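Local structure of DNA ligase (Archaeoglobus fulgidus, 3GDE) at residues I196-R202 / M218-I222; H223-M228 / T268-L274; F253-R257 / M311-L317; V277-D283 / R318-R322. The protein is an ATP-dependent DNA ligase that probably seals nicks in double-stranded DNA during replication, recombination and repair. The contacts are given in a common frame with arbitrary orientation. Numbering follows the deposited sequence.

Interaction 1: I196-R202 / M218-I222; sequences ITNDLGR and MKIEI
A tight turn between two helices of the N-terminal DNA-binding domain meets the linker to the adenylation domain. Residues 196-197 end helix 187-197; Asn-198 leaves helical geometry with positive phi (52/35), and Asp-199 is the N-cap of helix 200-216. Its chi1 is t, so OD1 takes Arg-202 N at 3.2 Å and, weakly, Gly-201 N at 3.0 Å. After that helix, 218-222 returns as an extended chain without strand bonding (psi 132 to 161°), the closest CA pair being Ile-196 and Ile-220 at 5.7 Å. Ile-196 (p, t) points at the linker: its CD1 lies against backbone, 3.3 Å from Met-218 O and 3.4 Å from Lys-219 C, while its CG2 meets Ile-220 CG1 at 3.9 Å. Arg-202, with chi1 (-143°) and chi2 (-112°) between wells and chi3 m, brings its guanidinium to Met-218 and Glu-221. Met-218 (m, t, p) folds its methyl back, CE reaching Thr-197 CG2 at 3.5 Å and lying over one guanidinium face, 3.6 Å from Arg-202 NH1. Glu-221, with chi1 p, approaches the guanidinium edge in a long salt bridge, Arg-202 NH1 to OE1 3.8 Å. No direct hydrogen bond joins the segments; two waters fill the gap. Water 2 lies 2.9 Å from Lys-219 O and 3.3 Å from Ile-196 O; water 1 accepts from Glu-221 N at 3.1 Å and lies 2.6 Å from Ile-196 O.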
# COMPACT_ATOMS: atom_id res chain seq x y z
N ILE A 196 -5.91 -11.54 7.12
CA ILE A 196 -4.90 -12.53 7.50
C ILE A 196 -4.19 -13.22 6.32
O ILE A 196 -3.22 -13.95 6.53
CB ILE A 196 -5.42 -13.61 8.50
CG1 ILE A 196 -6.52 -14.45 7.86
CG2 ILE A 196 -5.87 -12.97 9.82
CD1 ILE A 196 -6.64 -15.82 8.48
N THR A 197 -4.68 -13.00 5.10
CA THR A 197 -4.05 -13.58 3.90
C THR A 197 -3.43 -12.53 3.00
O THR A 197 -2.46 -12.82 2.30
CB THR A 197 -5.04 -14.40 3.04
OG1 THR A 197 -6.09 -13.55 2.57
CG2 THR A 197 -5.62 -15.56 3.83
N ASN A 198 -4.01 -11.33 3.02
CA ASN A 198 -3.61 -10.22 2.15
C ASN A 198 -3.54 -10.57 0.65
O ASN A 198 -2.70 -10.05 -0.11
CB ASN A 198 -2.31 -9.59 2.67
CG ASN A 198 -2.54 -8.77 3.92
OD1 ASN A 198 -3.02 -7.64 3.85
ND2 ASN A 198 -2.23 -9.35 5.08
N ASP A 199 -4.47 -11.44 0.23
CA ASP A 199 -4.66 -11.79 -1.16
C ASP A 199 -6.16 -11.99 -1.40
O ASP A 199 -6.71 -13.03 -1.05
CB ASP A 199 -3.88 -13.08 -1.48
CG ASP A 199 -3.87 -13.41 -2.98
OD1 ASP A 199 -4.75 -12.94 -3.74
OD2 ASP A 199 -2.97 -14.16 -3.39
N LEU A 200 -6.80 -10.98 -1.99
CA LEU A 200 -8.23 -11.02 -2.28
C LEU A 200 -8.61 -12.09 -3.28
O LEU A 200 -9.73 -12.60 -3.26
CB LEU A 200 -8.75 -9.66 -2.76
CG LEU A 200 -9.63 -8.86 -1.81
CD1 LEU A 200 -10.37 -7.76 -2.58
CD2 LEU A 200 -10.64 -9.74 -1.05
N GLY A 201 -7.68 -12.41 -4.18
CA GLY A 201 -7.87 -13.49 -5.14
C GLY A 201 -8.00 -14.83 -4.45
O GLY A 201 -8.95 -15.58 -4.72
N ARG A 202 -7.06 -15.13 -3.55
CA ARG A 202 -7.10 -16.31 -2.70
C ARG A 202 -8.42 -16.38 -1.93
O ARG A 202 -9.05 -17.43 -1.85
CB ARG A 202 -5.92 -16.30 -1.72
CG ARG A 202 -5.32 -17.67 -1.45
CD ARG A 202 -5.52 -18.18 -0.03
NE ARG A 202 -4.46 -17.71 0.85
CZ ARG A 202 -3.97 -18.37 1.90
NH1 ARG A 202 -4.42 -19.57 2.24
NH2 ARG A 202 -3.00 -17.80 2.62
N MET A 218 -10.13 -20.09 7.75
CA MET A 218 -8.79 -19.62 7.37
C MET A 218 -8.00 -19.11 8.58
O MET A 218 -8.52 -18.41 9.45
CB MET A 218 -8.86 -18.55 6.27
CG MET A 218 -9.49 -19.05 4.98
SD MET A 218 -9.37 -17.90 3.60
CE MET A 218 -7.71 -18.23 3.02
N LYS A 219 -6.73 -19.50 8.63
CA LYS A 219 -5.85 -19.16 9.75
C LYS A 219 -4.60 -18.42 9.29
O LYS A 219 -4.24 -18.46 8.10
CB LYS A 219 -5.42 -20.41 10.53
CG LYS A 219 -6.53 -21.18 11.20
CD LYS A 219 -6.02 -22.55 11.61
CE LYS A 219 -7.15 -23.46 12.07
NZ LYS A 219 -6.66 -24.86 12.26
N ILE A 220 -3.96 -17.73 10.23
CA ILE A 220 -2.64 -17.16 10.03
C ILE A 220 -1.65 -18.30 9.79
O ILE A 220 -1.64 -19.28 10.52
CB ILE A 220 -2.18 -16.33 11.26
CG1 ILE A 220 -3.14 -15.16 11.53
CG2 ILE A 220 -0.74 -15.84 11.09
CD1 ILE A 220 -2.99 -14.52 12.89
N GLU A 221 -0.84 -18.17 8.75
CA GLU A 221 0.28 -19.07 8.54
C GLU A 221 1.58 -18.28 8.43
O GLU A 221 1.60 -17.16 7.88
CB GLU A 221 0.05 -20.01 7.34
CG GLU A 221 -0.39 -19.37 6.04
CD GLU A 221 -0.97 -20.39 5.04
OE1 GLU A 221 -2.18 -20.71 5.13
OE2 GLU A 221 -0.21 -20.85 4.15
N ILE A 222 2.65 -18.85 8.98
CA ILE A 222 3.95 -18.19 9.02
C ILE A 222 4.46 -17.89 7.60
O ILE A 222 4.39 -18.74 6.70
CB ILE A 222 5.00 -18.97 9.84
CG1 ILE A 222 4.54 -19.15 11.28
CG2 ILE A 222 6.35 -18.24 9.84
CD1 ILE A 222 5.53 -19.89 12.18
O HOH W 1 -1.30 -15.37 7.52
O HOH W 2 -2.98 -17.13 5.80

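Interaction 2: H223-M228 / T268-L274; sequences HIPVRM and TIYSRRL. With PO4 (phosphate ion), chain B.
Pro-225 lies flat over the Tyr-270 ring in a CH-pi contact: its CB sits 3.8 Å from the ring centroid and 11° off the normal, with Pro-225 CD 3.7 Å from Tyr-270 CZ. Tyr-270 (chi1 m) reaches past the proline, and its OH donates to His-223 O at 2.7 Å, the one direct hydrogen bond between the segments. His-223 has positive phi (84/-3); from Ile-224 on the linker is extended but not a strand. Residues 268-271 form a strand, followed by a type I turn from Ser-271 to Leu-274 closed by Leu-274 N to Ser-271 O, 2.9 Å; Leu-274 itself is left-handed (61/40). The nearest CA pairs are His-223 with Thr-268 (6.0 Å), Pro-225 with Leu-274 (6.8 Å) and Met-228 with Arg-272 (7.4 Å). Leu-274 (m, t) sets CD2 against Pro-225 CB at 3.8 Å and CD1 against Arg-227 CD at 4.0 Å. Met-228 (m, t, t) lies along the turn, SD 3.8 Å from Arg-272 CA and CE 3.4 Å from Ser-271 O, while water 3 links Met-228 N (3.2 Å) to Arg-272 O (2.9 Å). Arg-272 NH1 lies 2.7 Å from O4 of a phosphate, probably from the crystallisation liquor, and is weakly bonded to its O1 at 3.3 Å. Arg-414 and Lys-420 also bind this ion; all three are predicted ATP ligands, consistent with the adenylation domain's nucleotide pocket.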
# COMPACT_ATOMS: atom_id res chain seq x y z
N HIS A 223 4.96 -16.66 7.45
CA HIS A 223 5.49 -16.12 6.20
C HIS A 223 4.40 -15.54 5.28
O HIS A 223 4.70 -14.97 4.24
CB HIS A 223 6.44 -17.11 5.48
CG HIS A 223 7.59 -17.56 6.34
ND1 HIS A 223 7.75 -18.86 6.75
CD2 HIS A 223 8.61 -16.86 6.90
CE1 HIS A 223 8.83 -18.95 7.51
NE2 HIS A 223 9.37 -17.75 7.61
N ILE A 224 3.14 -15.66 5.70
CA ILE A 224 2.07 -14.90 5.07
C ILE A 224 1.64 -13.75 5.99
O ILE A 224 1.14 -13.99 7.09
CB ILE A 224 0.88 -15.79 4.60
CG1 ILE A 224 1.34 -16.66 3.43
CG2 ILE A 224 -0.33 -14.94 4.19
CD1 ILE A 224 0.41 -17.80 3.08
N PRO A 225 1.86 -12.50 5.53
CA PRO A 225 1.68 -11.34 6.39
C PRO A 225 0.23 -11.12 6.76
O PRO A 225 -0.67 -11.37 5.96
CB PRO A 225 2.18 -10.18 5.52
CG PRO A 225 1.96 -10.66 4.12
CD PRO A 225 2.27 -12.12 4.17
N VAL A 226 0.03 -10.67 7.99
CA VAL A 226 -1.28 -10.27 8.45
C VAL A 226 -1.32 -8.75 8.64
O VAL A 226 -0.34 -8.12 9.04
CB VAL A 226 -1.80 -11.14 9.65
CG1 VAL A 226 -0.79 -12.23 10.05
CG2 VAL A 226 -2.29 -10.30 10.84
N ARG A 227 -2.46 -8.17 8.28
CA ARG A 227 -2.65 -6.74 8.37
C ARG A 227 -2.51 -6.32 9.82
O ARG A 227 -3.17 -6.89 10.70
CB ARG A 227 -4.01 -6.34 7.83
CG ARG A 227 -4.01 -5.03 7.12
CD ARG A 227 -3.32 -5.15 5.78
NE ARG A 227 -4.27 -5.27 4.68
CZ ARG A 227 -4.92 -4.25 4.13
NH1 ARG A 227 -4.73 -3.02 4.59
NH2 ARG A 227 -5.77 -4.46 3.14
N MET A 228 -1.64 -5.36 10.09
CA MET A 228 -1.37 -4.96 11.46
C MET A 228 -2.57 -4.28 12.13
O MET A 228 -3.35 -3.58 11.47
CB MET A 228 -0.15 -4.04 11.52
CG MET A 228 1.13 -4.72 11.07
SD MET A 228 2.30 -3.46 10.61
CE MET A 228 3.76 -4.46 10.28
N THR A 268 11.11 -14.15 7.56
CA THR A 268 10.62 -13.05 6.72
C THR A 268 10.23 -11.86 7.58
O THR A 268 9.69 -12.01 8.68
CB THR A 268 9.41 -13.44 5.83
OG1 THR A 268 8.43 -14.11 6.62
CG2 THR A 268 9.83 -14.32 4.65
N ILE A 269 10.53 -10.67 7.07
CA ILE A 269 10.18 -9.41 7.74
C ILE A 269 9.35 -8.56 6.78
O ILE A 269 9.75 -8.31 5.64
CB ILE A 269 11.44 -8.63 8.21
CG1 ILE A 269 12.34 -9.51 9.09
CG2 ILE A 269 11.04 -7.33 8.95
CD1 ILE A 269 13.68 -8.88 9.42
N TYR A 270 8.18 -8.15 7.25
CA TYR A 270 7.30 -7.26 6.51
C TYR A 270 7.22 -5.89 7.16
O TYR A 270 7.21 -5.78 8.39
CB TYR A 270 5.90 -7.87 6.38
CG TYR A 270 5.90 -9.15 5.60
CD1 TYR A 270 5.91 -9.14 4.21
CD2 TYR A 270 5.90 -10.38 6.25
CE1 TYR A 270 5.92 -10.33 3.48
CE2 TYR A 270 5.91 -11.58 5.54
CZ TYR A 270 5.92 -11.54 4.15
OH TYR A 270 5.92 -12.71 3.43
N SER A 271 7.18 -4.86 6.34
CA SER A 271 7.05 -3.49 6.83
C SER A 271 5.58 -3.15 7.14
O SER A 271 4.70 -4.00 7.06
CB SER A 271 7.63 -2.52 5.80
OG SER A 271 6.85 -2.54 4.61
N ARG A 272 5.34 -1.89 7.52
CA ARG A 272 4.00 -1.39 7.87
C ARG A 272 3.02 -1.59 6.72
O ARG A 272 1.87 -1.94 6.95
CB ARG A 272 4.11 0.09 8.31
CG ARG A 272 2.87 1.00 8.24
CD ARG A 272 1.77 0.71 9.26
NE ARG A 272 0.67 0.10 8.54
CZ ARG A 272 -0.50 0.68 8.24
NH1 ARG A 272 -0.81 1.90 8.66
NH2 ARG A 272 -1.37 -0.02 7.54
N ARG A 273 3.50 -1.39 5.49
CA ARG A 273 2.67 -1.57 4.28
C ARG A 273 2.85 -2.96 3.69
O ARG A 273 2.43 -3.25 2.55
CB ARG A 273 2.95 -0.49 3.22
CG ARG A 273 3.47 0.88 3.68
CD ARG A 273 2.70 1.57 4.82
NE ARG A 273 1.28 1.83 4.59
CZ ARG A 273 0.56 2.75 5.25
NH1 ARG A 273 1.12 3.52 6.18
NH2 ARG A 273 -0.73 2.91 4.98
N LEU A 274 3.49 -3.83 4.48
CA LEU A 274 3.73 -5.22 4.16
C LEU A 274 4.59 -5.43 2.91
O LEU A 274 4.31 -6.32 2.12
CB LEU A 274 2.41 -6.03 4.08
CG LEU A 274 1.49 -6.00 5.30
CD1 LEU A 274 0.24 -6.79 5.01
CD2 LEU A 274 2.16 -6.52 6.56
P PO4 B . -0.31 4.32 11.25
O1 PO4 B . 0.73 3.21 11.24
O2 PO4 B . -1.08 4.19 12.54
O3 PO4 B . 0.34 5.68 11.20
O4 PO4 B . -1.23 4.14 10.08
O HOH W 3 -0.36 -3.57 7.80

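Interaction 3: F253-R257 / M311-L317; sequences FDGSR and MPFQHVL
Ser-256, Asp-254 and Phe-313 carry this contact, in which the KxDG motif of the nucleotidyltransferases, running from the predicted adenylated Lys-252 to Gly-255, meets the start of helix 313-321. The chains come closest at Gly-255 and Phe-313, CA to CA 4.3 Å; Gly-255 is fully extended (-166/-164), its O 3.6 Å from Phe-313 CB. Asp-254 (chi1 t) points across, OD1 accepting a weak hydrogen bond from Phe-313 N at 2.9 Å and OD2 lying 3.5 Å from Pro-312 CA. Its carbonyl is joined to the other chain by two waters: each donates to Asp-254 O (2.8 Å) and to Met-311 O (2.9 Å from water 4, 2.7 Å from water 5). Phe-313 takes the p rotamer, so its ring leads away and presents its edge to Asp-254 OD1 and Ser-256 OG. Ser-256 (m) nestles on the first helical turn, OG 3.6 Å from Val-316 CB and 3.8 Å from Leu-317 CD2. Around this corner, Ser-256 pairs with Val-302 and Met-311 with Ala-304, both on strand 296-306, Val-316 packs on Leu-335 of strand 335-342, and Phe-313 touches Arg-529 on strand 526-530 of the OB domain.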
# COMPACT_ATOMS: atom_id res chain seq x y z
N PHE A 253 7.72 4.38 19.87
CA PHE A 253 9.05 4.58 19.29
C PHE A 253 9.08 5.42 18.00
O PHE A 253 8.18 5.36 17.18
CB PHE A 253 9.72 3.23 19.03
CG PHE A 253 9.88 2.39 20.27
CD1 PHE A 253 10.98 2.56 21.11
CD2 PHE A 253 8.93 1.42 20.59
CE1 PHE A 253 11.12 1.79 22.27
CE2 PHE A 253 9.05 0.64 21.74
CZ PHE A 253 10.15 0.82 22.58
N ASP A 254 10.14 6.20 17.85
CA ASP A 254 10.47 6.81 16.57
C ASP A 254 11.18 5.74 15.75
O ASP A 254 12.41 5.57 15.85
CB ASP A 254 11.35 8.05 16.76
CG ASP A 254 11.68 8.75 15.44
OD1 ASP A 254 11.35 8.21 14.36
OD2 ASP A 254 12.29 9.84 15.47
N GLY A 255 10.40 4.99 14.98
CA GLY A 255 10.94 3.93 14.14
C GLY A 255 9.95 3.45 13.10
O GLY A 255 8.97 4.14 12.81
N SER A 256 10.23 2.28 12.52
CA SER A 256 9.34 1.69 11.53
C SER A 256 8.76 0.38 12.01
O SER A 256 9.48 -0.52 12.41
CB SER A 256 10.06 1.48 10.20
OG SER A 256 10.62 2.69 9.75
N ARG A 257 7.44 0.27 11.95
CA ARG A 257 6.76 -0.95 12.33
C ARG A 257 7.07 -2.11 11.37
O ARG A 257 7.15 -1.94 10.15
CB ARG A 257 5.27 -0.71 12.44
CG ARG A 257 4.59 -1.74 13.29
CD ARG A 257 3.23 -1.29 13.73
NE ARG A 257 2.47 -2.41 14.24
CZ ARG A 257 1.17 -2.35 14.53
NH1 ARG A 257 0.49 -1.22 14.35
NH2 ARG A 257 0.55 -3.43 14.99
N MET A 311 18.11 7.34 16.38
CA MET A 311 18.07 8.10 15.13
C MET A 311 16.65 8.13 14.58
O MET A 311 15.84 7.27 14.93
CB MET A 311 19.04 7.48 14.12
CG MET A 311 20.49 7.55 14.56
SD MET A 311 21.11 9.25 14.55
CE MET A 311 22.30 9.19 15.89
N PRO A 312 16.33 9.12 13.72
CA PRO A 312 14.95 9.27 13.24
C PRO A 312 14.54 8.16 12.25
O PRO A 312 15.40 7.55 11.62
CB PRO A 312 14.96 10.64 12.56
CG PRO A 312 16.36 10.79 12.06
CD PRO A 312 17.22 10.13 13.11
N PHE A 313 13.24 7.93 12.12
CA PHE A 313 12.72 6.75 11.40
C PHE A 313 13.09 6.66 9.92
O PHE A 313 13.15 5.56 9.38
CB PHE A 313 11.20 6.63 11.58
CG PHE A 313 10.41 7.54 10.70
CD1 PHE A 313 9.83 7.05 9.53
CD2 PHE A 313 10.25 8.88 11.02
CE1 PHE A 313 9.10 7.88 8.69
CE2 PHE A 313 9.52 9.73 10.18
CZ PHE A 313 8.94 9.23 9.02
N GLN A 314 13.31 7.80 9.27
CA GLN A 314 13.62 7.79 7.83
C GLN A 314 14.99 7.16 7.56
O GLN A 314 15.29 6.78 6.43
CB GLN A 314 13.50 9.19 7.20
CG GLN A 314 14.63 10.18 7.55
CD GLN A 314 14.38 10.98 8.82
OE1 GLN A 314 15.14 11.89 9.13
NE2 GLN A 314 13.32 10.65 9.56
N HIS A 315 15.80 7.03 8.61
CA HIS A 315 17.04 6.26 8.56
C HIS A 315 16.75 4.77 8.41
O HIS A 315 17.42 4.08 7.63
CB HIS A 315 17.90 6.53 9.79
CG HIS A 315 18.57 7.87 9.78
ND1 HIS A 315 19.87 8.06 10.19
CD2 HIS A 315 18.11 9.10 9.41
CE1 HIS A 315 20.19 9.34 10.08
NE2 HIS A 315 19.14 9.99 9.61
N VAL A 316 15.76 4.26 9.14
CA VAL A 316 15.30 2.88 8.95
C VAL A 316 14.75 2.70 7.52
O VAL A 316 15.00 1.67 6.89
CB VAL A 316 14.22 2.44 9.98
CG1 VAL A 316 13.84 0.98 9.76
CG2 VAL A 316 14.71 2.63 11.42
N LEU A 317 14.04 3.71 7.02
CA LEU A 317 13.49 3.66 5.67
C LEU A 317 14.58 3.54 4.61
O LEU A 317 14.40 2.82 3.63
CB LEU A 317 12.56 4.85 5.39
CG LEU A 317 11.26 4.97 6.20
CD1 LEU A 317 10.47 6.21 5.78
CD2 LEU A 317 10.38 3.70 6.13
O HOH W 4 14.35 5.07 13.89
O HOH W 5 14.67 6.51 17.26

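Interaction 4: V277-D283 / R318-R322; sequences VTNALPD and RRFRR
A bidentate salt bridge joins Arg-319 to Asp-283: NH1 donates to OD1 at 2.9 Å and NH2 to OD2 at 2.7 Å. It pins the last turn of helix 313-321 to the start of helix 282-291 in the adenylation domain. Arg-319 curls back through an m, m, m conformation and Asp-283 is p, so the groups meet edge-on; NH2 also donates to Ala-280 O at 3.1 Å, and NH1 has a further partner in Ile-333 O. Water 6 completes the polar cluster, accepting from Arg-319 NE (3.0 Å) and donating to Arg-319 O (2.7 Å) and Ala-280 O (3.0 Å). Residues 278-280 are helical in phi/psi without regular bonding, and Leu-281 (-121/55) is the N-cap residue before Pro-282. Ala-280 and Phe-320 are the nearest pair, CA to CA 5.6 Å, with the methyl of Ala-280 directed at the helix, CB 4.0 Å from Phe-320 O. Beyond this, the Phe-320 ring (chi1 m) meets two apolar side chains: Val-277 CG1 lies over one face, 4.2 Å from the centroid and 20° off the normal, and Leu-281 (m, t) brings CD2 to its edge, 3.7 Å from Phe-320 CE2. Phe-320 also packs on Ser-256 and Val-258 of strand 256-262. Arg-322, whose N bonds to Arg-318 O at 3.0 Å, lays its CG 4.3 Å from Ala-280 CB.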
# COMPACT_ATOMS: atom_id res chain seq x y z
N VAL A 277 10.90 -6.88 3.42
CA VAL A 277 12.14 -6.14 3.63
C VAL A 277 13.22 -7.04 4.26
O VAL A 277 14.21 -6.56 4.80
CB VAL A 277 11.91 -4.85 4.51
CG1 VAL A 277 11.08 -3.80 3.78
CG2 VAL A 277 11.27 -5.20 5.86
N THR A 278 13.01 -8.35 4.18
CA THR A 278 13.91 -9.35 4.78
C THR A 278 15.37 -9.24 4.32
O THR A 278 16.28 -9.23 5.15
CB THR A 278 13.39 -10.77 4.53
OG1 THR A 278 11.99 -10.82 4.85
CG2 THR A 278 14.13 -11.81 5.38
N ASN A 279 15.59 -9.15 3.01
CA ASN A 279 16.94 -9.09 2.44
C ASN A 279 17.66 -7.78 2.75
O ASN A 279 18.89 -7.71 2.70
CB ASN A 279 16.91 -9.34 0.92
CG ASN A 279 16.40 -10.72 0.56
OD1 ASN A 279 16.44 -11.64 1.38
ND2 ASN A 279 15.89 -10.87 -0.65
N ALA A 280 16.88 -6.75 3.08
CA ALA A 280 17.43 -5.45 3.47
C ALA A 280 17.92 -5.46 4.92
O ALA A 280 18.70 -4.60 5.32
CB ALA A 280 16.41 -4.35 3.25
N LEU A 281 17.47 -6.45 5.70
CA LEU A 281 17.79 -6.51 7.13
C LEU A 281 18.53 -7.77 7.58
O LEU A 281 18.09 -8.45 8.52
CB LEU A 281 16.51 -6.31 7.97
CG LEU A 281 15.54 -5.15 7.66
CD1 LEU A 281 14.38 -5.16 8.63
CD2 LEU A 281 16.24 -3.78 7.65
N PRO A 282 19.69 -8.09 6.95
CA PRO A 282 20.44 -9.26 7.42
C PRO A 282 20.83 -9.18 8.90
O PRO A 282 20.80 -10.20 9.60
CB PRO A 282 21.69 -9.27 6.53
CG PRO A 282 21.78 -7.89 5.96
CD PRO A 282 20.36 -7.44 5.81
N ASP A 283 21.15 -7.97 9.37
CA ASP A 283 21.52 -7.76 10.77
C ASP A 283 20.41 -8.14 11.75
O ASP A 283 20.65 -8.85 12.73
CB ASP A 283 22.01 -6.32 11.00
CG ASP A 283 21.04 -5.25 10.49
OD1 ASP A 283 21.08 -4.12 11.02
OD2 ASP A 283 20.24 -5.52 9.56
N ARG A 318 15.71 4.23 4.81
CA ARG A 318 16.88 4.10 3.93
C ARG A 318 17.43 2.68 3.88
O ARG A 318 17.79 2.20 2.81
CB ARG A 318 18.01 5.03 4.36
CG ARG A 318 17.83 6.46 3.90
CD ARG A 318 19.17 7.13 3.65
NE ARG A 318 19.11 8.55 4.01
CZ ARG A 318 19.46 9.04 5.20
NH1 ARG A 318 19.92 8.23 6.15
NH2 ARG A 318 19.36 10.34 5.44
N ARG A 319 17.50 2.02 5.03
CA ARG A 319 17.86 0.61 5.11
C ARG A 319 16.89 -0.22 4.29
O ARG A 319 17.31 -1.06 3.50
CB ARG A 319 17.86 0.12 6.57
CG ARG A 319 18.99 0.65 7.46
CD ARG A 319 20.35 0.02 7.13
NE ARG A 319 20.26 -1.42 6.98
CZ ARG A 319 20.54 -2.32 7.92
NH1 ARG A 319 20.96 -1.93 9.11
NH2 ARG A 319 20.40 -3.60 7.65
N PHE A 320 15.59 0.04 4.47
CA PHE A 320 14.52 -0.63 3.71
C PHE A 320 14.69 -0.46 2.20
O PHE A 320 14.42 -1.39 1.44
CB PHE A 320 13.13 -0.12 4.14
CG PHE A 320 12.66 -0.63 5.49
CD1 PHE A 320 11.36 -0.38 5.91
CD2 PHE A 320 13.50 -1.36 6.32
CE1 PHE A 320 10.91 -0.83 7.14
CE2 PHE A 320 13.06 -1.82 7.56
CZ PHE A 320 11.76 -1.55 7.97
N ARG A 321 15.12 0.73 1.77
CA ARG A 321 15.43 0.98 0.35
C ARG A 321 16.61 0.14 -0.14
O ARG A 321 16.49 -0.52 -1.17
CB ARG A 321 15.71 2.46 0.09
CG ARG A 321 14.46 3.33 0.06
CD ARG A 321 14.74 4.74 -0.47
NE ARG A 321 14.93 4.82 -1.92
CZ ARG A 321 14.22 4.15 -2.84
NH1 ARG A 321 13.23 3.33 -2.50
NH2 ARG A 321 14.51 4.33 -4.13
N ARG A 322 17.71 0.18 0.61
CA ARG A 322 18.92 -0.67 0.43
C ARG A 322 20.22 0.15 0.31
O ARG A 322 21.30 -0.40 0.06
CB ARG A 322 18.80 -1.63 -0.76
CG ARG A 322 18.24 -3.00 -0.39
CD ARG A 322 17.80 -3.76 -1.63
NE ARG A 322 18.74 -3.61 -2.75
CZ ARG A 322 18.48 -2.93 -3.87
NH1 ARG A 322 17.30 -2.35 -4.05
NH2 ARG A 322 19.40 -2.85 -4.82
O HOH W 6 19.71 -2.03 4.09

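Overall arrangement
From the N terminus, interaction 1 closes first, looping round helix 200-216 where the DNA-binding domain gives way to the linker. The same linker opens interaction 2 at once, and the two touch where Asn-198 bonds to Pro-225. Residues 253-257 open interaction 3 before 268-274 closes interaction 2, so these cross, on neighbouring strands of one sheet. Interaction 4 then starts at 277-283, bonded to strand 268-271 through Ile-269; it crosses interaction 3 and ends on the same helix, 313-321. Interactions 1 and 2 thus dock the linker between domains, while 3 and 4 fasten that helix within the adenylation domain; none nests inside another.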